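Nitrogenase molybdenum-iron protein beta chain (Clostridium pasteurianum, PDB 4WES) forms, with the alpha chain, the molybdenum-iron component of nitrogenase, which reduces N2 to ammonia, and shares the [8Fe-7S] cluster with that chain. Local coordinates at the interface of chains A and B. Coordinates in Å, arbitrary orientation; residue numbers count along the deposited sequence, not the author numbering. Chains: chain A/B, Nitrogenase molybdenum-iron protein beta chain.

The interface of chains A and B. Residues chain A 446, 449-451, 454; chain B 1, 396-397, 400.
A:Phe454 is pushed in among B:Met1, B:Phe397, B:Lys396 and B:Arg400, where the C-terminal tail of one NifK-family beta chain meets the other in the alpha2beta2 tetramer. With CG anti to the backbone N (chi1 -165°), its ring reaches into the partner and packs tightly. One edge, CD2 and CE2, points at the face of B:Phe397 in an edge-to-face pair, the planes 68° apart and the centroids 5.0 Å from each other. The methyl CE of B:Met1 lies over a face of A:Phe454, 3.8 Å from the ring centroid, brought there by the bend at chi3 of the methionine. CG of B:Lys396 meets the rim at CE2 and CZ, while CD of B:Arg400 lies off the ring plane on the B:Met1 side, 3.6 Å from CE1 of A:Phe454.

Past the ring, B:Arg400 stays extended to NE and delivers its guanidinium to the end of helix 426-448 and the loop that follows. NH1 and NH2 both bind the backbone O of A:Cys449, NH2 almost in line with the carbonyl and NH1 bent away from it. NH1 of B:Arg400 also donates to the backbone O of A:Glu446 at 2.9 Å. Both carbonyl oxygens lie near the guanidinium plane, which should hold its rotation, and their partial negative charge, at the C-terminal end of the helix, would probably stabilise its positive charge.

The looser, water-bridged side is carried by A:Glu451. OE2 of A:Glu451 takes a 2.8 Å hydrogen bond from the N-terminal N of B:Met1, arriving on the syn side but 28° out of the carboxylate plane. Water 1 joins the same OE2 to NE of B:Arg400, bridging a carboxylate and guanidinium that do not touch directly. At the opposite end, B:Lys396 crosses A:Glu446 at about a right angle, and NZ of B:Lys396 makes a salt bridge to OE1 of A:Glu446 at 2.7 Å. The contact recurs with the chains exchanged across the two-fold axis.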
# COMPACT_ATOMS: atom_id res chain seq x y z
N GLU A 446 -3.61 -3.22 12.47
CA GLU A 446 -4.78 -4.07 12.26
C GLU A 446 -4.43 -5.54 12.09
O GLU A 446 -5.26 -6.40 12.36
CB GLU A 446 -5.61 -3.54 11.08
CG GLU A 446 -6.06 -2.10 11.35
CD GLU A 446 -7.24 -1.68 10.52
OE1 GLU A 446 -8.28 -1.28 11.13
OE2 GLU A 446 -7.19 -1.79 9.29
N CYS A 449 -3.29 -6.37 16.23
CA CYS A 449 -4.15 -6.17 17.37
C CYS A 449 -4.89 -7.45 17.74
O CYS A 449 -5.07 -8.33 16.90
CB CYS A 449 -5.14 -5.03 17.14
SG CYS A 449 -6.32 -5.29 15.82
N THR A 450 -5.32 -7.55 18.99
CA THR A 450 -6.17 -8.66 19.37
C THR A 450 -7.51 -8.54 18.61
O THR A 450 -7.91 -7.46 18.15
CB THR A 450 -6.43 -8.65 20.86
OG1 THR A 450 -7.11 -7.44 21.19
CG2 THR A 450 -5.14 -8.80 21.65
N GLU A 451 -8.24 -9.63 18.51
CA GLU A 451 -9.53 -9.58 17.81
C GLU A 451 -10.48 -8.62 18.47
O GLU A 451 -11.21 -7.91 17.77
CB GLU A 451 -10.17 -10.97 17.70
CG GLU A 451 -9.38 -11.90 16.80
CD GLU A 451 -10.17 -13.13 16.35
OE1 GLU A 451 -11.36 -13.26 16.73
OE2 GLU A 451 -9.60 -13.94 15.59
N PHE A 454 -10.02 -5.11 17.29
CA PHE A 454 -10.13 -4.84 15.85
C PHE A 454 -11.29 -3.86 15.68
O PHE A 454 -12.31 -3.90 16.41
CB PHE A 454 -10.35 -6.18 15.15
CG PHE A 454 -10.13 -6.18 13.67
CD1 PHE A 454 -8.84 -6.29 13.13
CD2 PHE A 454 -11.20 -6.13 12.80
CE1 PHE A 454 -8.63 -6.32 11.77
CE2 PHE A 454 -11.01 -6.20 11.44
CZ PHE A 454 -9.74 -6.31 10.92
N MET B 1 -11.71 -14.97 14.08
CA MET B 1 -12.54 -13.80 13.70
C MET B 1 -13.67 -14.35 12.84
O MET B 1 -13.51 -15.33 12.12
CB MET B 1 -11.65 -12.80 12.96
CG MET B 1 -12.36 -11.61 12.38
SD MET B 1 -11.24 -10.26 11.96
CE MET B 1 -10.86 -9.65 13.62
N LYS B 396 -12.39 -6.32 5.43
CA LYS B 396 -11.16 -6.43 6.22
C LYS B 396 -11.28 -7.60 7.21
O LYS B 396 -10.27 -8.21 7.58
CB LYS B 396 -10.81 -5.14 7.00
CG LYS B 396 -11.77 -4.77 8.13
CD LYS B 396 -11.83 -3.33 8.68
CE LYS B 396 -10.65 -2.96 9.44
NZ LYS B 396 -10.58 -1.53 9.72
N PHE B 397 -12.50 -7.89 7.67
CA PHE B 397 -12.70 -8.97 8.62
C PHE B 397 -12.42 -10.33 7.99
O PHE B 397 -11.82 -11.23 8.59
CB PHE B 397 -14.11 -8.94 9.20
CG PHE B 397 -14.43 -7.75 10.04
CD1 PHE B 397 -14.30 -7.81 11.44
CD2 PHE B 397 -14.85 -6.55 9.49
CE1 PHE B 397 -14.62 -6.73 12.23
CE2 PHE B 397 -15.18 -5.48 10.29
CZ PHE B 397 -15.04 -5.56 11.66
N ARG B 400 -8.56 -10.61 7.22
CA ARG B 400 -7.79 -11.04 8.38
C ARG B 400 -8.06 -12.49 8.74
O ARG B 400 -7.11 -13.26 8.96
CB ARG B 400 -8.07 -10.12 9.57
CG ARG B 400 -7.43 -10.68 10.85
CD ARG B 400 -7.23 -9.65 11.91
NE ARG B 400 -6.91 -10.31 13.18
CZ ARG B 400 -6.36 -9.74 14.22
NH1 ARG B 400 -6.01 -8.48 14.19
NH2 ARG B 400 -6.21 -10.45 15.33
O HOH W 1 -7.72 -12.97 13.81